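Cortical-lytic enzyme (PDB 4S3J) hydrolyses partially degraded cortex peptidoglycan as an N-acetylglucosaminidase during spore germination, recognising the muramic acid delta-lactam residues peculiar to spores. Local coordinates at residues K30-N35 with A45-T50; S107-Q112 with W408-P413; V346-L351 with V382-A387. All blocks are in the same frame, centred on the assembly; numbering follows the deposited sequence.

Contact 1 (K30-N35 with A45-T50)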
loop_
_atom_site.group_PDB
_atom_site.type_symbol
_atom_site.label_atom_id
_atom_site.label_comp_id
_atom_site.label_asym_id
_atom_site.label_seq_id
_atom_site.Cartn_x
_atom_site.Cartn_y
_atom_site.Cartn_z
ATOM N N LYS A 30 -6.270 13.414 17.410
ATOM C CA LYS A 30 -7.134 13.142 16.262
ATOM C C LYS A 30 -6.326 12.710 15.050
ATOM O O LYS A 30 -6.657 11.708 14.416
ATOM C CB LYS A 30 -7.980 14.371 15.906
ATOM C CG LYS A 30 -8.976 14.099 14.758
ATOM C CD LYS A 30 -9.631 15.359 14.197
ATOM C CE LYS A 30 -10.778 15.848 15.073
ATOM N NZ LYS A 30 -11.983 14.963 14.962
ATOM N N ASP A 31 -5.282 13.467 14.722
ATOM C CA ASP A 31 -4.488 13.196 13.526
ATOM C C ASP A 31 -3.794 11.848 13.554
ATOM O O ASP A 31 -3.482 11.287 12.501
ATOM C CB ASP A 31 -3.432 14.278 13.315
ATOM C CG ASP A 31 -4.028 15.627 12.970
ATOM O OD1 ASP A 31 -5.219 15.680 12.594
ATOM O OD2 ASP A 31 -3.288 16.628 13.030
ATOM N N ASN A 32 -3.523 11.338 14.745
ATOM C CA ASN A 32 -2.780 10.099 14.883
ATOM C C ASN A 32 -3.622 8.930 15.382
ATOM O O ASN A 32 -3.070 7.868 15.708
ATOM C CB ASN A 32 -1.598 10.345 15.815
ATOM C CG ASN A 32 -0.583 11.276 15.195
ATOM O OD1 ASN A 32 0.223 10.867 14.375
ATOM N ND2 ASN A 32 -0.630 12.547 15.581
ATOM N N GLY A 33 -4.931 9.148 15.476
ATOM C CA GLY A 33 -5.848 8.096 15.891
ATOM C C GLY A 33 -5.487 7.530 17.246
ATOM O O GLY A 33 -5.555 6.322 17.473
ATOM N N LEU A 34 -5.077 8.400 18.159
ATOM C CA LEU A 34 -4.691 7.941 19.464
ATOM C C LEU A 34 -5.881 7.741 20.381
ATOM O O LEU A 34 -6.911 8.393 20.241
ATOM C CB LEU A 34 -3.750 8.943 20.134
ATOM C CG LEU A 34 -2.507 9.329 19.337
ATOM C CD1 LEU A 34 -1.710 10.398 20.096
ATOM C CD2 LEU A 34 -1.638 8.124 19.095
ATOM N N ASN A 35 -5.684 6.877 21.367
ATOM C CA ASN A 35 -6.542 6.860 22.545
ATOM C C ASN A 35 -5.953 7.879 23.493
ATOM O O ASN A 35 -4.820 7.715 23.915
ATOM C CB ASN A 35 -6.577 5.471 23.171
ATOM C CG ASN A 35 -7.411 5.410 24.442
ATOM O OD1 ASN A 35 -7.639 6.414 25.125
ATOM N ND2 ASN A 35 -7.878 4.216 24.763
ATOM N N ALA A 45 6.109 7.203 15.584
ATOM C CA ALA A 45 6.088 8.310 14.638
ATOM C C ALA A 45 4.724 8.964 14.592
ATOM O O ALA A 45 3.726 8.304 14.259
ATOM C CB ALA A 45 6.447 7.809 13.235
ATOM N N LEU A 46 4.688 10.262 14.889
ATOM C CA LEU A 46 3.455 11.025 14.909
ATOM C C LEU A 46 3.496 12.061 13.794
ATOM O O LEU A 46 4.589 12.489 13.368
ATOM C CB LEU A 46 3.245 11.758 16.236
ATOM C CG LEU A 46 3.176 10.870 17.481
ATOM C CD1 LEU A 46 3.121 11.752 18.718
ATOM C CD2 LEU A 46 2.025 9.895 17.438
ATOM N N ILE A 47 2.319 12.483 13.338
ATOM C CA ILE A 47 2.260 13.688 12.533
ATOM C C ILE A 47 1.784 14.840 13.444
ATOM O O ILE A 47 0.869 14.680 14.296
ATOM C CB ILE A 47 1.381 13.481 11.274
ATOM C CG1 ILE A 47 -0.013 12.964 11.604
ATOM C CG2 ILE A 47 2.082 12.493 10.342
ATOM C CD1 ILE A 47 -0.933 12.919 10.370
ATOM N N VAL A 48 2.472 15.982 13.310
ATOM C CA VAL A 48 2.264 17.171 14.150
ATOM C C VAL A 48 2.291 18.442 13.309
ATOM O O VAL A 48 3.081 18.553 12.380
ATOM C CB VAL A 48 3.354 17.287 15.244
ATOM C CG1 VAL A 48 3.201 18.581 16.074
ATOM C CG2 VAL A 48 3.335 16.070 16.156
ATOM N N ASN A 49 1.428 19.391 13.649
ATOM C CA ASN A 49 1.478 20.751 13.079
ATOM C C ASN A 49 2.584 21.556 13.698
ATOM O O ASN A 49 2.509 21.898 14.881
ATOM C CB ASN A 49 0.143 21.450 13.306
ATOM C CG ASN A 49 0.013 22.725 12.513
ATOM O OD1 ASN A 49 0.965 23.476 12.382
ATOM N ND2 ASN A 49 -1.175 22.976 11.983
ATOM N N THR A 50 3.613 21.866 12.906
ATOM C CA THR A 50 4.762 22.660 13.369
ATOM C C THR A 50 4.818 23.998 12.647
ATOM O O THR A 50 5.897 24.581 12.523
ATOM C CB THR A 50 6.077 21.897 13.152
ATOM O OG1 THR A 50 6.190 21.530 11.766
ATOM C CG2 THR A 50 6.081 20.609 13.991
HETATM O O HOH W 1 -1.271 16.462 14.940
#
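The first LysM domain joins the end of its helix 25-31 to strand 45-49, and the side-chain amide of Asn32 does most of the work. Asn32, the first residue to leave the helix, has CG anti to the carbonyl carbon (chi1 -67°), which points the amide at the strand, where both ends of the group pair with the backbone of one residue. Ile47 N donates to Asn32 OD1 at 2.8 Å, on an in-plane lone pair, while Asn32 ND2 donates to Ile47 O at 2.9 Å, almost within its own amide plane. Asparagine suits this buried place because it carries a donor and an acceptor side by side; these bonds fix its rotation, reinforced by others to Ile28 O and Gln416 of helix 415-424. Leu46 crosses the amide at about a right angle, its CD2 3.7 Å from Asn32 CG. Gly33 takes up positive phi as the C-prime residue of a Schellman motif. Ile47 holds CG1 in the crowded position between N and carbonyl carbon (chi1 54°) with chi2 anti (173°), and the two torsions carry CD1 to 3.7 Å from Asp31 O. A water lies 2.8 Å from Asp31 OD2 and 2.9 Å from Ile47 O.

Contact 2 (S107-Q112 with W408-P413)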
loop_
_atom_site.group_PDB
_atom_site.type_symbol
_atom_site.label_atom_id
_atom_site.label_comp_id
_atom_site.label_asym_id
_atom_site.label_seq_id
_atom_site.Cartn_x
_atom_site.Cartn_y
_atom_site.Cartn_z
ATOM N N SER A 107 -4.526 6.099 -6.436
ATOM C CA SER A 107 -4.473 5.241 -5.260
ATOM C C SER A 107 -5.514 4.144 -5.385
ATOM O O SER A 107 -6.620 4.399 -5.836
ATOM C CB SER A 107 -4.716 6.069 -3.993
ATOM O OG SER A 107 -5.962 6.734 -4.095
ATOM N N ILE A 108 -5.155 2.937 -4.949
ATOM C CA ILE A 108 -6.061 1.806 -4.878
ATOM C C ILE A 108 -6.042 1.268 -3.464
ATOM O O ILE A 108 -4.996 1.312 -2.822
ATOM C CB ILE A 108 -5.656 0.655 -5.815
ATOM C CG1 ILE A 108 -5.523 1.156 -7.257
ATOM C CG2 ILE A 108 -6.646 -0.512 -5.693
ATOM C CD1 ILE A 108 -4.747 0.201 -8.118
ATOM N N ALA A 109 -7.177 0.799 -2.963
ATOM C CA ALA A 109 -7.174 -0.030 -1.754
ATOM C C ALA A 109 -8.040 -1.267 -1.944
ATOM O O ALA A 109 -9.129 -1.190 -2.508
ATOM C CB ALA A 109 -7.652 0.747 -0.555
ATOM N N TYR A 110 -7.557 -2.397 -1.434
ATOM C CA TYR A 110 -8.260 -3.662 -1.493
ATOM C C TYR A 110 -9.064 -3.908 -0.233
ATOM O O TYR A 110 -8.616 -3.572 0.860
ATOM C CB TYR A 110 -7.268 -4.820 -1.696
ATOM C CG TYR A 110 -6.793 -4.951 -3.131
ATOM C CD1 TYR A 110 -5.818 -4.116 -3.651
ATOM C CD2 TYR A 110 -7.356 -5.910 -3.976
ATOM C CE1 TYR A 110 -5.398 -4.233 -4.978
ATOM C CE2 TYR A 110 -6.939 -6.025 -5.306
ATOM C CZ TYR A 110 -5.955 -5.179 -5.797
ATOM O OH TYR A 110 -5.520 -5.244 -7.117
ATOM N N LEU A 111 -10.236 -4.520 -0.399
ATOM C CA LEU A 111 -11.118 -4.934 0.690
ATOM C C LEU A 111 -11.297 -6.428 0.594
ATOM O O LEU A 111 -11.704 -6.915 -0.462
ATOM C CB LEU A 111 -12.483 -4.238 0.585
ATOM C CG LEU A 111 -13.612 -4.685 1.508
ATOM C CD1 LEU A 111 -13.290 -4.303 2.951
ATOM C CD2 LEU A 111 -14.965 -4.106 1.093
ATOM N N GLN A 112 -11.007 -7.153 1.668
ATOM C CA GLN A 112 -11.125 -8.603 1.676
ATOM C C GLN A 112 -11.773 -9.063 2.964
ATOM O O GLN A 112 -11.069 -9.351 3.925
ATOM C CB GLN A 112 -9.753 -9.264 1.530
ATOM C CG GLN A 112 -9.837 -10.787 1.499
ATOM C CD GLN A 112 -8.515 -11.474 1.793
ATOM O OE1 GLN A 112 -7.786 -11.094 2.713
ATOM N NE2 GLN A 112 -8.195 -12.484 0.995
ATOM N N TRP A 408 -2.788 -2.988 0.393
ATOM C CA TRP A 408 -3.358 -4.215 0.957
ATOM C C TRP A 408 -3.235 -4.119 2.486
ATOM O O TRP A 408 -2.115 -4.211 3.009
ATOM C CB TRP A 408 -2.630 -5.468 0.467
ATOM C CG TRP A 408 -3.352 -6.728 0.886
ATOM C CD1 TRP A 408 -3.257 -7.373 2.081
ATOM C CD2 TRP A 408 -4.304 -7.458 0.116
ATOM N NE1 TRP A 408 -4.081 -8.476 2.099
ATOM C CE2 TRP A 408 -4.742 -8.540 0.905
ATOM C CE3 TRP A 408 -4.840 -7.301 -1.163
ATOM C CZ2 TRP A 408 -5.679 -9.466 0.458
ATOM C CZ3 TRP A 408 -5.775 -8.223 -1.603
ATOM C CH2 TRP A 408 -6.184 -9.285 -0.792
ATOM N N LYS A 409 -4.322 -3.943 3.233
ATOM C CA LYS A 409 -5.714 -3.892 2.788
ATOM C C LYS A 409 -6.490 -3.064 3.807
ATOM O O LYS A 409 -5.984 -2.771 4.894
ATOM C CB LYS A 409 -6.334 -5.300 2.675
ATOM C CG LYS A 409 -6.291 -6.098 3.987
ATOM C CD LYS A 409 -7.094 -7.415 3.879
ATOM C CE LYS A 409 -6.924 -8.265 5.121
ATOM N NZ LYS A 409 -7.811 -9.475 5.113
ATOM N N ILE A 410 -7.721 -2.712 3.463
ATOM C CA ILE A 410 -8.630 -2.006 4.360
ATOM C C ILE A 410 -8.883 -2.858 5.604
ATOM O O ILE A 410 -9.005 -4.072 5.522
ATOM C CB ILE A 410 -9.945 -1.670 3.610
ATOM C CG1 ILE A 410 -9.665 -0.654 2.504
ATOM C CG2 ILE A 410 -11.032 -1.144 4.577
ATOM C CD1 ILE A 410 -10.801 -0.488 1.513
ATOM N N GLY A 411 -8.921 -2.212 6.773
ATOM C CA GLY A 411 -9.202 -2.892 8.025
ATOM C C GLY A 411 -8.010 -2.988 8.957
ATOM O O GLY A 411 -8.039 -3.754 9.938
ATOM N N LEU A 412 -6.974 -2.217 8.633
ATOM C CA LEU A 412 -5.721 -2.168 9.389
ATOM C C LEU A 412 -5.391 -0.714 9.738
ATOM O O LEU A 412 -4.724 -0.019 8.951
ATOM C CB LEU A 412 -4.603 -2.786 8.552
ATOM C CG LEU A 412 -4.729 -4.300 8.324
ATOM C CD1 LEU A 412 -4.014 -4.715 7.048
ATOM C CD2 LEU A 412 -4.132 -5.042 9.521
ATOM N N PRO A 413 -5.922 -0.217 10.864
ATOM C CA PRO A 413 -5.818 1.203 11.222
ATOM C C PRO A 413 -4.388 1.746 11.133
ATOM O O PRO A 413 -3.438 1.140 11.654
ATOM C CB PRO A 413 -6.322 1.248 12.657
ATOM C CG PRO A 413 -7.282 0.096 12.758
ATOM C CD PRO A 413 -6.760 -0.963 11.813
HETATM O O HOH W 2 -10.216 -6.089 4.243
HETATM O O HOH W 3 -9.932 -7.831 6.368
#
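In the TIM barrel of this family 18 glycosyl hydrolase, strands 104-111 and 404-408 are parallel neighbours, and here the end of the first meets the loop that leaves the second. The Trp408-Lys409 peptide bond is cis, a known non-proline feature of family 18 enzymes at the end of the last barrel strand, and the Trp408 side chain lies about 8 Å from that of Glu220, the probable proton donor.

The backbone link is a single hydrogen bond: Ile410 N donates to Tyr110 O over 2.9 Å, nearly along the C=O axis and almost straight (174°).

Aromatic and apolar contacts flank it. Trp408 has CG anti to its backbone N (chi1 -171°), which carries its six-membered ring against Tyr110: CE3 lies 3.5 Å from Tyr110 CB, and the rings meet obliquely, planes 38° apart. Large aromatics suit this place because their broad carbon surfaces can pack together; Phe139 packs edge-to-face on the same indole. On the other flank Ile410 directs CG1 to Ala109 CB at 3.9 Å, a small methyl that leaves room for the branched chain, while CG2 approaches Leu111 CD1.

Polar contacts gather at the tip of the strand. The Gln112 amide stands steeply to the indole, with NE2 at the ring edge. Lys409 starts from the crowded first torsion, its CB over one indole face, then runs extended far enough to bring its ammonium to Gln112. One water joins Gln112 N to Ile410 O, another Gln112 O to the ammonium. Lys409 NZ donates to a lone pair of Gln112 OE1 at 2.9 Å.

Contact 3 (V346-L351 with V382-A387)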
loop_
_atom_site.group_PDB
_atom_site.type_symbol
_atom_site.label_atom_id
_atom_site.label_comp_id
_atom_site.label_asym_id
_atom_site.label_seq_id
_atom_site.Cartn_x
_atom_site.Cartn_y
_atom_site.Cartn_z
ATOM N N VAL A 346 -1.394 0.676 14.279
ATOM C CA VAL A 346 -1.869 1.049 15.620
ATOM C C VAL A 346 -1.663 -0.110 16.590
ATOM O O VAL A 346 -1.223 0.094 17.732
ATOM C CB VAL A 346 -3.350 1.484 15.559
ATOM C CG1 VAL A 346 -3.948 1.644 16.936
ATOM C CG2 VAL A 346 -3.487 2.776 14.739
ATOM N N ALA A 347 -1.934 -1.340 16.142
ATOM C CA ALA A 347 -1.787 -2.502 17.025
ATOM C C ALA A 347 -0.332 -2.786 17.354
ATOM O O ALA A 347 0.002 -3.237 18.456
ATOM C CB ALA A 347 -2.437 -3.741 16.383
ATOM N N ALA A 348 0.546 -2.537 16.392
ATOM C CA ALA A 348 1.975 -2.724 16.597
ATOM C C ALA A 348 2.458 -1.779 17.696
ATOM O O ALA A 348 3.132 -2.190 18.637
ATOM C CB ALA A 348 2.743 -2.486 15.298
ATOM N N VAL A 349 2.093 -0.505 17.589
ATOM C CA VAL A 349 2.482 0.462 18.624
ATOM C C VAL A 349 1.901 0.016 19.962
ATOM O O VAL A 349 2.548 0.124 21.004
ATOM C CB VAL A 349 2.013 1.873 18.284
ATOM C CG1 VAL A 349 2.337 2.855 19.429
ATOM C CG2 VAL A 349 2.673 2.332 17.001
ATOM N N ALA A 350 0.688 -0.524 19.952
ATOM C CA ALA A 350 0.060 -0.954 21.200
ATOM C C ALA A 350 0.828 -2.097 21.874
ATOM O O ALA A 350 0.863 -2.184 23.111
ATOM C CB ALA A 350 -1.387 -1.353 20.940
ATOM N N LEU A 351 1.446 -2.980 21.082
ATOM C CA LEU A 351 2.291 -4.028 21.642
ATOM C C LEU A 351 3.538 -3.455 22.321
ATOM O O LEU A 351 3.932 -3.882 23.408
ATOM C CB LEU A 351 2.698 -5.016 20.547
ATOM C CG LEU A 351 1.574 -5.924 20.052
ATOM C CD1 LEU A 351 2.016 -6.560 18.763
ATOM C CD2 LEU A 351 1.193 -7.014 21.072
ATOM N N VAL A 382 8.712 -7.792 16.039
ATOM C CA VAL A 382 7.698 -7.145 15.239
ATOM C C VAL A 382 8.313 -6.225 14.204
ATOM O O VAL A 382 9.157 -5.400 14.544
ATOM C CB VAL A 382 6.744 -6.321 16.124
ATOM C CG1 VAL A 382 5.683 -5.655 15.281
ATOM C CG2 VAL A 382 6.119 -7.184 17.212
ATOM N N TRP A 383 7.901 -6.375 12.940
ATOM C CA TRP A 383 8.231 -5.429 11.864
ATOM C C TRP A 383 6.906 -4.883 11.343
ATOM O O TRP A 383 5.956 -5.644 11.215
ATOM C CB TRP A 383 9.029 -6.106 10.740
ATOM C CG TRP A 383 10.420 -6.436 11.151
ATOM C CD1 TRP A 383 10.837 -7.540 11.837
ATOM C CD2 TRP A 383 11.584 -5.637 10.927
ATOM N NE1 TRP A 383 12.195 -7.480 12.052
ATOM C CE2 TRP A 383 12.685 -6.331 11.492
ATOM C CE3 TRP A 383 11.810 -4.410 10.293
ATOM C CZ2 TRP A 383 13.980 -5.808 11.479
ATOM C CZ3 TRP A 383 13.099 -3.915 10.252
ATOM C CH2 TRP A 383 14.165 -4.610 10.838
ATOM N N PHE A 384 6.821 -3.576 11.097
ATOM C CA PHE A 384 5.539 -3.008 10.703
ATOM C C PHE A 384 5.728 -1.757 9.841
ATOM O O PHE A 384 6.816 -1.552 9.294
ATOM C CB PHE A 384 4.655 -2.772 11.957
ATOM C CG PHE A 384 5.109 -1.689 12.881
ATOM C CD1 PHE A 384 6.211 -1.863 13.728
ATOM C CD2 PHE A 384 4.382 -0.515 12.963
ATOM C CE1 PHE A 384 6.610 -0.820 14.592
ATOM C CE2 PHE A 384 4.787 0.528 13.813
ATOM C CZ PHE A 384 5.871 0.356 14.648
ATOM N N GLU A 385 4.661 -0.983 9.657
ATOM C CA GLU A 385 4.695 0.213 8.822
ATOM C C GLU A 385 4.326 1.416 9.668
ATOM O O GLU A 385 3.396 1.331 10.482
ATOM C CB GLU A 385 3.721 0.091 7.661
ATOM C CG GLU A 385 3.963 -1.078 6.707
ATOM C CD GLU A 385 5.208 -0.880 5.852
ATOM O OE1 GLU A 385 5.554 0.289 5.537
ATOM O OE2 GLU A 385 5.857 -1.890 5.522
ATOM N N ASP A 386 5.017 2.549 9.480
ATOM C CA ASP A 386 4.613 3.781 10.160
ATOM C C ASP A 386 4.844 4.995 9.262
ATOM O O ASP A 386 5.202 4.850 8.086
ATOM C CB ASP A 386 5.315 3.970 11.528
ATOM C CG ASP A 386 6.807 4.317 11.434
ATOM O OD1 ASP A 386 7.341 4.602 10.341
ATOM O OD2 ASP A 386 7.456 4.334 12.518
ATOM N N ALA A 387 4.623 6.195 9.809
ATOM C CA ALA A 387 4.661 7.398 8.987
ATOM C C ALA A 387 6.018 7.612 8.302
ATOM O O ALA A 387 6.079 8.125 7.166
ATOM C CB ALA A 387 4.289 8.619 9.826
#
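Helix 345-354 packs on the end of strand 379-383 in the region between barrel strands 318-330 and 404-408, consistent with the alpha/beta insertion of family 18 TIM barrels, and the buried side chain of Phe384, just beyond the strand, makes the main contact. Phe384 CB already lies 3.9 Å from the methyl of Ala348. Its first torsion (chi1 69°) puts CG in the crowded position between backbone N and carbonyl carbon, and so turns the ring toward the helix. CG and CD2 then come closest to Ala348 CB, each at 3.5 Å, while CD1 and CE2 lie a little farther from the same carbon. The methyl thus sits over one face of the ring in a CH-pi contact, 3.6 Å from the centroid and 21° off the normal. Farther out, CE2 meets Val349 CG2 obliquely at 4.2 Å. The small methyl of alanine lets the helix backbone come close to the ring. Pro368 of the neighbouring strand 367-373 also touches Phe384. Leu351, about one turn on, extends CD1 toward Val382, whose beta-branched side chain suits a strand. Val382 divides its two methyls: CG1 lies against Ala348 CB, and CG2 is 4.4 Å from Leu351 CD1.

Contact 1 belongs to the first LysM domain, whereas contacts 2 and 3 lie in the hydrolase domain, 3 nested within the chain that 2 closes. Contacts 1 and 3 are buried and contact 2 partly so, although its centre is nearest that of the chain. Their chemistry differs with their place in the fold: a side-chain amide pairs with a strand backbone in 1, an oblique aromatic pair, a backbone hydrogen bond, a lysine-amide hydrogen bond and waters combine in 2, and 3 is wholly apolar across its segments. One place where the domains meet is Ala45 CB of contact 1 on Asp386 OD2 of contact 3, at 3.7 Å. Helix 415-424 touches residues of both these contacts, while Pro413 of contact 2 packs on Val346 of contact 3.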